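Local coordinates for kelch domain-containing protein (Colletotrichum graminicola M1.001, PDB 5C92) that probably oxidises alcohols as a copper-radical oxidase of the galactose oxidase type, with one copper ion bound where a kelch beta-propeller meets the early set domain, at residues 165-170 with 199-204; 176-181 with 423-428; 182-187 with 260-265. All coordinates share one frame; numbering follows the deposited sequence.

Contact 1 (165-170 with 199-204); sequences KPLVMQ and NWYDTK. With NAG (2-acetamido-2-deoxy-beta-D-glucopyranose), chain C.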
loop_
_atom_site.group_PDB
_atom_site.type_symbol
_atom_site.label_atom_id
_atom_site.label_comp_id
_atom_site.label_asym_id
_atom_site.label_seq_id
_atom_site.Cartn_x
_atom_site.Cartn_y
_atom_site.Cartn_z
ATOM N N LYS A 165 -7.827 9.992 19.763
ATOM C CA LYS A 165 -7.720 11.432 20.016
ATOM C C LYS A 165 -6.394 12.046 19.560
ATOM O O LYS A 165 -6.381 13.033 18.865
ATOM C CB LYS A 165 -7.968 11.758 21.510
ATOM C CG LYS A 165 -8.199 13.230 21.763
ATOM C CD LYS A 165 -9.091 13.459 22.980
ATOM C CE LYS A 165 -8.261 13.545 24.240
ATOM N NZ LYS A 165 -7.428 14.772 24.247
ATOM N N PRO A 166 -5.271 11.502 19.982
ATOM C CA PRO A 166 -4.069 12.250 19.612
ATOM C C PRO A 166 -3.745 12.295 18.111
ATOM O O PRO A 166 -2.929 13.120 17.708
ATOM C CB PRO A 166 -2.961 11.517 20.345
ATOM C CG PRO A 166 -3.512 10.200 20.667
ATOM C CD PRO A 166 -4.973 10.381 20.874
ATOM N N LEU A 167 -4.393 11.465 17.285
ATOM C CA LEU A 167 -4.123 11.527 15.837
ATOM C C LEU A 167 -5.096 12.411 15.053
ATOM O O LEU A 167 -4.806 12.786 13.919
ATOM C CB LEU A 167 -4.039 10.112 15.231
ATOM C CG LEU A 167 -5.284 9.288 15.069
ATOM C CD1 LEU A 167 -6.238 9.764 13.961
ATOM C CD2 LEU A 167 -4.818 7.839 14.871
ATOM N N VAL A 168 -6.221 12.788 15.668
ATOM C CA VAL A 168 -7.257 13.481 14.956
ATOM C C VAL A 168 -6.740 14.793 14.417
ATOM O O VAL A 168 -6.088 15.522 15.151
ATOM C CB VAL A 168 -8.446 13.700 15.885
ATOM C CG1 VAL A 168 -9.502 14.537 15.228
ATOM C CG2 VAL A 168 -9.026 12.360 16.302
ATOM N N MET A 169 -7.008 15.121 13.151
ATOM C CA MET A 169 -6.587 16.430 12.668
ATOM C C MET A 169 -7.564 17.584 13.081
ATOM O O MET A 169 -8.696 17.361 13.514
ATOM C CB MET A 169 -6.388 16.517 11.139
ATOM C CG MET A 169 -6.275 15.283 10.292
ATOM S SD MET A 169 -5.529 15.711 8.704
ATOM C CE MET A 169 -6.535 17.033 8.105
ATOM N N GLN A 170 -7.149 18.814 12.823
ATOM C CA GLN A 170 -7.927 19.967 13.239
ATOM C C GLN A 170 -9.153 20.274 12.391
ATOM O O GLN A 170 -10.154 20.640 12.938
ATOM C CB GLN A 170 -7.066 21.210 13.231
ATOM C CG GLN A 170 -7.791 22.387 13.888
ATOM C CD GLN A 170 -6.847 23.547 14.128
ATOM O OE1 GLN A 170 -5.940 23.817 13.320
ATOM N NE2 GLN A 170 -7.016 24.206 15.268
ATOM N N ASN A 199 2.394 9.972 16.391
ATOM C CA ASN A 199 2.157 9.261 17.648
ATOM C C ASN A 199 2.533 7.784 17.508
ATOM O O ASN A 199 2.331 7.154 16.454
ATOM C CB ASN A 199 0.695 9.360 18.119
ATOM C CG ASN A 199 0.270 10.779 18.499
ATOM O OD1 ASN A 199 0.479 11.240 19.621
ATOM N ND2 ASN A 199 -0.330 11.471 17.566
ATOM N N TRP A 200 3.164 7.254 18.547
ATOM C CA TRP A 200 3.439 5.835 18.654
ATOM C C TRP A 200 2.285 5.186 19.332
ATOM O O TRP A 200 1.703 5.725 20.275
ATOM C CB TRP A 200 4.690 5.557 19.465
ATOM C CG TRP A 200 5.941 5.882 18.747
ATOM C CD1 TRP A 200 6.761 6.918 18.999
ATOM C CD2 TRP A 200 6.598 5.070 17.785
ATOM N NE1 TRP A 200 7.851 6.841 18.223
ATOM C CE2 TRP A 200 7.773 5.719 17.448
ATOM C CE3 TRP A 200 6.273 3.868 17.142
ATOM C CZ2 TRP A 200 8.659 5.214 16.494
ATOM C CZ3 TRP A 200 7.147 3.343 16.239
ATOM C CH2 TRP A 200 8.316 4.025 15.886
ATOM N N TYR A 201 1.928 4.028 18.827
ATOM C CA TYR A 201 0.973 3.188 19.501
ATOM C C TYR A 201 1.638 1.832 19.786
ATOM O O TYR A 201 2.507 1.363 19.016
ATOM C CB TYR A 201 -0.264 2.977 18.648
ATOM C CG TYR A 201 -1.144 4.147 18.551
ATOM C CD1 TYR A 201 -2.162 4.350 19.477
ATOM C CD2 TYR A 201 -0.987 5.084 17.520
ATOM C CE1 TYR A 201 -2.996 5.451 19.393
ATOM C CE2 TYR A 201 -1.820 6.205 17.451
ATOM C CZ TYR A 201 -2.839 6.373 18.364
ATOM O OH TYR A 201 -3.718 7.480 18.274
ATOM N N ASP A 202 1.248 1.230 20.910
ATOM C CA ASP A 202 1.753 -0.101 21.336
ATOM C C ASP A 202 0.542 -1.020 21.343
ATOM O O ASP A 202 -0.528 -0.706 21.944
ATOM C CB ASP A 202 2.441 0.012 22.698
ATOM C CG ASP A 202 2.927 -1.318 23.236
ATOM O OD1 ASP A 202 2.699 -2.395 22.630
ATOM O OD2 ASP A 202 3.559 -1.263 24.307
ATOM N N THR A 203 0.583 -2.023 20.466
ATOM C CA THR A 203 -0.610 -2.852 20.279
ATOM C C THR A 203 -0.685 -4.032 21.237
ATOM O O THR A 203 -1.712 -4.692 21.240
ATOM C CB THR A 203 -0.765 -3.377 18.833
ATOM O OG1 THR A 203 0.405 -4.128 18.481
ATOM C CG2 THR A 203 -0.944 -2.176 17.879
ATOM N N LYS A 204 0.354 -4.229 22.059
ATOM C CA LYS A 204 0.369 -5.283 23.092
ATOM C C LYS A 204 -0.397 -4.899 24.349
ATOM O O LYS A 204 -0.591 -3.721 24.674
ATOM C CB LYS A 204 1.802 -5.626 23.461
ATOM C CG LYS A 204 2.597 -6.099 22.261
ATOM C CD LYS A 204 3.955 -6.658 22.625
ATOM C CE LYS A 204 4.793 -5.688 23.450
ATOM N NZ LYS A 204 4.836 -4.317 22.868
HETATM C C1 NAG C . 8.138 -4.449 24.201
HETATM C C2 NAG C . 9.450 -4.274 24.964
HETATM C C3 NAG C . 9.174 -4.297 26.476
HETATM C C4 NAG C . 7.880 -3.612 26.930
HETATM C C5 NAG C . 6.707 -3.766 25.982
HETATM C C6 NAG C . 5.612 -2.768 26.362
HETATM C C7 NAG C . 11.557 -5.179 23.984
HETATM C C8 NAG C . 12.312 -6.422 23.586
HETATM N N2 NAG C . 10.347 -5.355 24.532
HETATM O O3 NAG C . 10.218 -3.599 27.147
HETATM O O4 NAG C . 7.436 -4.129 28.183
HETATM O O5 NAG C . 7.161 -3.517 24.654
HETATM O O6 NAG C . 4.322 -3.313 26.083
HETATM O O7 NAG C . 12.054 -4.080 23.816
#

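Contact 2 (176-181 with 423-428); sequences DSHAWL and HTVNTD. With CU1 (copper (I) ion), chain D.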
loop_
_atom_site.group_PDB
_atom_site.type_symbol
_atom_site.label_atom_id
_atom_site.label_comp_id
_atom_site.label_asym_id
_atom_site.label_seq_id
_atom_site.Cartn_x
_atom_site.Cartn_y
_atom_site.Cartn_z
ATOM N N ASP A 176 -10.210 11.815 11.704
ATOM C CA ASP A 176 -9.667 10.621 12.303
ATOM C C ASP A 176 -9.358 9.436 11.336
ATOM O O ASP A 176 -8.963 8.349 11.789
ATOM C CB ASP A 176 -10.640 10.121 13.374
ATOM C CG ASP A 176 -11.963 9.674 12.782
ATOM O OD1 ASP A 176 -12.243 10.036 11.617
ATOM O OD2 ASP A 176 -12.732 8.966 13.482
ATOM N N SER A 177 -9.426 9.686 10.046
ATOM C CA SER A 177 -9.415 8.641 9.026
ATOM C C SER A 177 -8.124 8.650 8.196
ATOM O O SER A 177 -7.349 9.621 8.242
ATOM C CB SER A 177 -10.656 8.815 8.161
ATOM O OG SER A 177 -11.796 8.666 9.005
ATOM N N HIS A 178 -7.890 7.528 7.497
ATOM C CA HIS A 178 -6.763 7.311 6.663
ATOM C C HIS A 178 -5.432 7.599 7.363
ATOM O O HIS A 178 -4.509 8.123 6.743
ATOM C CB HIS A 178 -6.866 8.194 5.413
ATOM C CG HIS A 178 -8.156 8.064 4.670
ATOM N ND1 HIS A 178 -8.751 6.853 4.397
ATOM C CD2 HIS A 178 -8.946 9.001 4.099
ATOM C CE1 HIS A 178 -9.866 7.055 3.712
ATOM N NE2 HIS A 178 -9.975 8.345 3.474
ATOM N N ALA A 179 -5.284 7.179 8.617
ATOM C CA ALA A 179 -4.020 7.347 9.287
ATOM C C ALA A 179 -2.883 6.667 8.519
ATOM O O ALA A 179 -3.058 5.596 7.944
ATOM C CB ALA A 179 -4.067 6.804 10.700
ATOM N N TRP A 180 -1.715 7.311 8.536
ATOM C CA TRP A 180 -0.490 6.733 7.971
ATOM C C TRP A 180 0.199 5.788 8.974
ATOM O O TRP A 180 1.188 6.134 9.629
ATOM C CB TRP A 180 0.511 7.827 7.577
ATOM C CG TRP A 180 -0.046 9.020 6.803
ATOM C CD1 TRP A 180 -1.275 9.145 6.180
ATOM C CD2 TRP A 180 0.712 10.149 6.416
ATOM N NE1 TRP A 180 -1.319 10.309 5.459
ATOM C CE2 TRP A 180 -0.123 10.974 5.637
ATOM C CE3 TRP A 180 2.029 10.574 6.698
ATOM C CZ2 TRP A 180 0.321 12.177 5.103
ATOM C CZ3 TRP A 180 2.459 11.803 6.218
ATOM C CH2 TRP A 180 1.614 12.583 5.413
ATOM N N LEU A 181 -0.311 4.573 9.042
ATOM C CA LEU A 181 0.115 3.572 10.000
ATOM C C LEU A 181 1.285 2.742 9.508
ATOM O O LEU A 181 1.262 2.192 8.415
ATOM C CB LEU A 181 -1.039 2.639 10.327
ATOM C CG LEU A 181 -2.260 3.273 10.966
ATOM C CD1 LEU A 181 -3.251 2.171 11.253
ATOM C CD2 LEU A 181 -1.925 4.047 12.252
ATOM N N HIS A 423 -8.027 4.492 -1.243
ATOM C CA HIS A 423 -8.168 5.809 -0.600
ATOM C C HIS A 423 -6.844 6.393 -0.147
ATOM O O HIS A 423 -6.817 7.089 0.848
ATOM C CB HIS A 423 -9.112 5.711 0.617
ATOM C CG HIS A 423 -10.539 5.572 0.240
ATOM N ND1 HIS A 423 -11.074 4.382 -0.214
ATOM C CD2 HIS A 423 -11.535 6.482 0.166
ATOM C CE1 HIS A 423 -12.350 4.552 -0.501
ATOM N NE2 HIS A 423 -12.646 5.820 -0.306
ATOM N N THR A 424 -5.771 6.087 -0.884
ATOM C CA THR A 424 -4.421 6.494 -0.633
ATOM C C THR A 424 -3.708 5.675 0.438
ATOM O O THR A 424 -2.551 5.952 0.696
ATOM C CB THR A 424 -4.193 8.017 -0.278
ATOM O OG1 THR A 424 -4.646 8.326 1.066
ATOM C CG2 THR A 424 -4.847 8.926 -1.330
ATOM N N VAL A 425 -4.392 4.754 1.100
ATOM C CA VAL A 425 -3.832 4.044 2.248
ATOM C C VAL A 425 -3.260 2.709 1.776
ATOM O O VAL A 425 -3.958 1.908 1.107
ATOM C CB VAL A 425 -4.911 3.850 3.307
ATOM C CG1 VAL A 425 -4.396 3.052 4.519
ATOM C CG2 VAL A 425 -5.374 5.210 3.739
ATOM N N ASN A 426 -1.968 2.536 1.986
ATOM C CA ASN A 426 -1.328 1.240 1.783
ATOM C C ASN A 426 -0.324 0.956 2.878
ATOM O O ASN A 426 0.847 1.238 2.718
ATOM C CB ASN A 426 -0.718 1.108 0.386
ATOM C CG ASN A 426 -0.172 -0.282 0.102
ATOM O OD1 ASN A 426 0.018 -1.084 1.004
ATOM N ND2 ASN A 426 0.220 -0.504 -1.128
ATOM N N THR A 427 -0.785 0.353 3.973
ATOM C CA THR A 427 0.109 0.023 5.095
ATOM C C THR A 427 0.950 -1.201 4.872
ATOM O O THR A 427 1.870 -1.441 5.659
ATOM C CB THR A 427 -0.631 -0.179 6.421
ATOM O OG1 THR A 427 -1.444 -1.362 6.390
ATOM C CG2 THR A 427 -1.511 1.041 6.695
ATOM N N ASP A 428 0.645 -1.966 3.811
ATOM C CA ASP A 428 1.194 -3.285 3.629
ATOM C C ASP A 428 2.479 -3.200 2.898
ATOM O O ASP A 428 3.268 -4.145 2.960
ATOM C CB ASP A 428 0.253 -4.210 2.844
ATOM C CG ASP A 428 -0.846 -4.807 3.712
ATOM O OD1 ASP A 428 -0.566 -5.561 4.730
ATOM O OD2 ASP A 428 -2.013 -4.518 3.355
HETATM CU CU CU1 D . -14.422 6.971 -0.660
#

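Contact 3 (182-187 with 260-265); sequences WSWKNG and GEPGQA. With NAG (2-acetamido-2-deoxy-beta-D-glucopyranose), chain C.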
loop_
_atom_site.group_PDB
_atom_site.type_symbol
_atom_site.label_atom_id
_atom_site.label_comp_id
_atom_site.label_asym_id
_atom_site.label_seq_id
_atom_site.Cartn_x
_atom_site.Cartn_y
_atom_site.Cartn_z
ATOM N N TRP A 182 2.337 2.692 10.308
ATOM C CA TRP A 182 3.526 1.938 9.962
ATOM C C TRP A 182 3.940 1.051 11.130
ATOM O O TRP A 182 4.437 1.516 12.161
ATOM C CB TRP A 182 4.655 2.859 9.553
ATOM C CG TRP A 182 4.418 3.464 8.238
ATOM C CD1 TRP A 182 3.981 4.735 7.983
ATOM C CD2 TRP A 182 4.444 2.787 7.001
ATOM N NE1 TRP A 182 3.753 4.903 6.644
ATOM C CE2 TRP A 182 3.975 3.715 6.010
ATOM C CE3 TRP A 182 4.659 1.462 6.638
ATOM C CZ2 TRP A 182 3.862 3.389 4.661
ATOM C CZ3 TRP A 182 4.456 1.104 5.265
ATOM C CH2 TRP A 182 4.065 2.081 4.305
ATOM N N SER A 183 3.738 -0.233 10.953
ATOM C CA SER A 183 4.119 -1.217 11.945
ATOM C C SER A 183 5.625 -1.226 12.181
ATOM O O SER A 183 6.473 -1.072 11.262
ATOM C CB SER A 183 3.612 -2.590 11.485
ATOM O OG SER A 183 2.223 -2.639 11.638
ATOM N N TRP A 184 6.002 -1.342 13.444
ATOM C CA TRP A 184 7.428 -1.358 13.733
ATOM C C TRP A 184 7.730 -2.353 14.892
ATOM O O TRP A 184 6.932 -3.295 15.141
ATOM C CB TRP A 184 7.885 0.090 13.959
ATOM C CG TRP A 184 9.359 0.384 13.988
ATOM C CD1 TRP A 184 10.044 1.013 15.023
ATOM C CD2 TRP A 184 10.325 0.203 12.935
ATOM N NE1 TRP A 184 11.354 1.218 14.659
ATOM C CE2 TRP A 184 11.574 0.689 13.421
ATOM C CE3 TRP A 184 10.276 -0.356 11.662
ATOM C CZ2 TRP A 184 12.740 0.630 12.686
ATOM C CZ3 TRP A 184 11.439 -0.416 10.936
ATOM C CH2 TRP A 184 12.661 0.096 11.441
ATOM N N LYS A 185 8.885 -2.171 15.541
ATOM C CA LYS A 185 9.467 -3.172 16.447
ATOM C C LYS A 185 8.550 -3.438 17.638
ATOM O O LYS A 185 7.759 -2.575 18.066
ATOM C CB LYS A 185 10.860 -2.737 16.931
ATOM C CG LYS A 185 11.926 -2.603 15.864
ATOM C CD LYS A 185 13.226 -1.983 16.373
ATOM C CE LYS A 185 14.323 -2.072 15.314
ATOM N NZ LYS A 185 15.278 -0.940 15.465
ATOM N N ASN A 186 8.535 -4.693 18.077
ATOM C CA ASN A 186 7.866 -5.053 19.318
ATOM C C ASN A 186 6.389 -4.638 19.355
ATOM O O ASN A 186 5.883 -4.159 20.368
ATOM C CB ASN A 186 8.683 -4.432 20.475
ATOM C CG ASN A 186 8.276 -4.952 21.847
ATOM O OD1 ASN A 186 7.783 -6.064 21.997
ATOM N ND2 ASN A 186 8.486 -4.127 22.855
ATOM N N GLY A 187 5.655 -4.877 18.265
ATOM C CA GLY A 187 4.201 -4.601 18.253
ATOM C C GLY A 187 3.783 -3.123 18.205
ATOM O O GLY A 187 2.621 -2.788 18.429
ATOM N N GLY A 260 13.603 5.220 15.025
ATOM C CA GLY A 260 14.550 4.487 15.894
ATOM C C GLY A 260 13.785 3.491 16.734
ATOM O O GLY A 260 13.269 2.495 16.209
ATOM N N GLU A 261 13.692 3.766 18.033
ATOM C CA GLU A 261 13.029 2.878 18.954
ATOM C C GLU A 261 11.646 3.400 19.064
ATOM O O GLU A 261 11.449 4.608 19.019
ATOM C CB GLU A 261 13.721 2.857 20.353
ATOM C CG GLU A 261 15.067 2.105 20.425
ATOM C CD GLU A 261 15.055 0.745 19.738
ATOM O OE1 GLU A 261 14.361 -0.163 20.224
ATOM O OE2 GLU A 261 15.724 0.573 18.698
ATOM N N PRO A 262 10.662 2.500 19.240
ATOM C CA PRO A 262 9.311 2.917 19.534
ATOM C C PRO A 262 9.206 3.734 20.795
ATOM O O PRO A 262 9.905 3.470 21.734
ATOM C CB PRO A 262 8.540 1.597 19.717
ATOM C CG PRO A 262 9.405 0.541 19.167
ATOM C CD PRO A 262 10.805 1.044 19.180
ATOM N N GLY A 263 8.256 4.656 20.839
ATOM C CA GLY A 263 8.208 5.670 21.866
ATOM C C GLY A 263 9.251 6.777 21.822
ATOM O O GLY A 263 9.078 7.740 22.510
ATOM N N GLN A 264 10.320 6.670 21.044
ATOM C CA GLN A 264 11.271 7.802 20.854
ATOM C C GLN A 264 10.873 8.748 19.732
ATOM O O GLN A 264 10.058 8.416 18.888
ATOM C CB GLN A 264 12.683 7.271 20.535
ATOM C CG GLN A 264 13.300 6.458 21.663
ATOM C CD GLN A 264 13.221 7.204 22.988
ATOM O OE1 GLN A 264 13.781 8.297 23.139
ATOM N NE2 GLN A 264 12.436 6.673 23.913
ATOM N N ALA A 265 11.550 9.883 19.664
ATOM C CA ALA A 265 11.260 10.886 18.677
ATOM C C ALA A 265 11.647 10.397 17.287
ATOM O O ALA A 265 12.584 9.638 17.109
ATOM C CB ALA A 265 11.977 12.179 19.008
HETATM C C1 NAG C . 8.138 -4.449 24.201
HETATM C C2 NAG C . 9.450 -4.274 24.964
HETATM C C3 NAG C . 9.174 -4.297 26.476
HETATM C C4 NAG C . 7.880 -3.612 26.930
HETATM C C5 NAG C . 6.707 -3.766 25.982
HETATM C C6 NAG C . 5.612 -2.768 26.362
HETATM C C7 NAG C . 11.557 -5.179 23.984
HETATM C C8 NAG C . 12.312 -6.422 23.586
HETATM N N2 NAG C . 10.347 -5.355 24.532
HETATM O O3 NAG C . 10.218 -3.599 27.147
HETATM O O4 NAG C . 7.436 -4.129 28.183
HETATM O O5 NAG C . 7.161 -3.517 24.654
HETATM O O6 NAG C . 4.322 -3.313 26.083
HETATM O O7 NAG C . 12.054 -4.080 23.816
#

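Contact 1 (165-170 with 199-204)
Strand 197-202 is the third of four antiparallel strands in one blade of the kelch beta-propeller, and the loop that leads into this blade lays Pro166 and Leu167 against its Asn199 and Tyr201. Both strand residues direct their side chains at the loop. Tyr201 meets it with the phenol end: CG stands beside the backbone N and anti to the carbonyl carbon (chi1 -73°), and OH comes between Pro166 CG and Leu167 CD2, 3.6 Å from each. The leucine crosses the phenol at about a right angle, with CD2 approaching obliquely, 4.3 Å from Tyr201 CZ. The buried hydroxyl is satisfied by Pro163 O, earlier in the same loop.

Asn199 uses both ends of its amide. Its ND2 gives a weak, strongly bent bond to Pro166 O (3.1 Å, 124° at the hydrogen), while its stronger partner is Gln191 OE1 on the adjacent strand; OD1 packs on Pro166 CB at 3.5 Å.

At the end of the strand and just past it, Asp202 and Lys204 receive the sugar carried by Asn186. Asp202 OD1 takes the backbone N of Lys204, forming an Asx turn, and from the opposite face of the carboxylate Lys204 NZ, a salt bridge of 2.9 Å. That leaves Asp202 OD2 to accept from O6 of the sugar at 2.8 Å, while Lys204 NZ bonds the ring oxygen O5 at 3.0 Å.

Contact 2 (176-181 with 423-428)
His178 packs on Val425 and His423 beside the copper site, and its contacts change from root to tip. CB rests 3.7 Å from Val425 CG2, and the same methyl lies 3.8 Å from His178 ND1, the two side chains crossing at about a right angle. With CG beside the backbone N (chi1 -53°), the ring is carried toward His423, whose carbonyl O sits over the centre of one face, 4.0 Å above the plane. At the far end His178 CE1 meets His423 CB at 3.5 Å, and NE2 is fixed by a hydrogen bond to Tyr245 OH. The two imidazoles are near parallel (24°) yet slid apart, with centroids 5.5 Å from each other, so they barely overlap and are not a full stack. His423 NE2 binds copper at 2.1 Å, and Tyr120 and His335 also bind it.

Farther along, Thr427 CG2 touches Leu181 O at 3.5 Å, while its OG1 is bonded to Ser123 O. The end-to-end directions of 178-181 and 423-427 differ by only 9°. Segment 423-428 lies in the loop between strands 412-422 and 431-438 of the galactose oxidase-like early set region; segment 176-181 leads into strand 181-183, where Leu181 also packs on strands 122-125 and 188-191.

Contact 3 (182-187 with 260-265)
Lys185 and Pro262 bring the two backbones nearest to each other, their CA atoms 6.8 Å apart. Segment 182-187 leaves the first strand of a propeller blade and bends back toward strand 188-191, with left-handed backbone angles at Asn186 and Gly187. Segment 260-265 holds a type II turn from Glu261 to Gln264, closed by Gln264 N to Glu261 O at 3.1 Å, with Gly263 at positive phi in its third position.

The hydrogen bond across the contact comes from the indole of Trp184. Its CG lies anti to the backbone N (chi1 -167°), which swings the ring toward the other segment and sets NE1 opposite Gly260 O at 2.8 Å. The bond is practically straight, 179° at the hydrogen, and the oxygen lies at the ring edge almost exactly in the indole plane; relative to the carbonyl plane of Gly260 the donor is tilted by 25°. Lys185 CG lies over one face of the same indole, 4.0 Å above its plane and offset toward the rim.

Beyond CG the lysine chain is extended and carries NZ to Glu261 OE2, a long salt bridge of 3.6 Å. Glu261 starts out pointing from the contact, and the bend at its second torsion returns the carboxylate to it. Pro262 touches with CG, 3.7 Å from Lys185 O and 4.2 Å from Trp184 CD1; that Lys185 O is hydrogen-bonded by Ser188 OG. Asn186 carries the N-linked N-acetylglucosamine through the covalent bond of its ND2 to the sugar C1.

This is a seam between adjacent kelch blades at the protein surface: the turn after the first strand of one blade meets the loop joining the third and fourth strands, 254-258 and 267-270, of the next.

Overall arrangement
Contacts 1 and 2 are buried, whereas contact 3 lies at the surface. Contacts 1 and 3 hold the same blade, strands 181-183 to 208-214, by its entry loop and by the neighbouring blade; Thr203 OG1 and Lys204 NZ bond to the carbonyls of Gly187 and Asn186, and one sugar is shared. Contact 2, nearest the centre of the chain, instead joins the propeller to the early set region beside copper. It touches contact 1 where Leu167 CD1 packs on Asp176 O, and contact 3 through the ring of Trp182. Its chemistry is packing without cross-segment hydrogen bonds; contact 1 adds a weak one, and contact 3 a straight one plus a salt bridge.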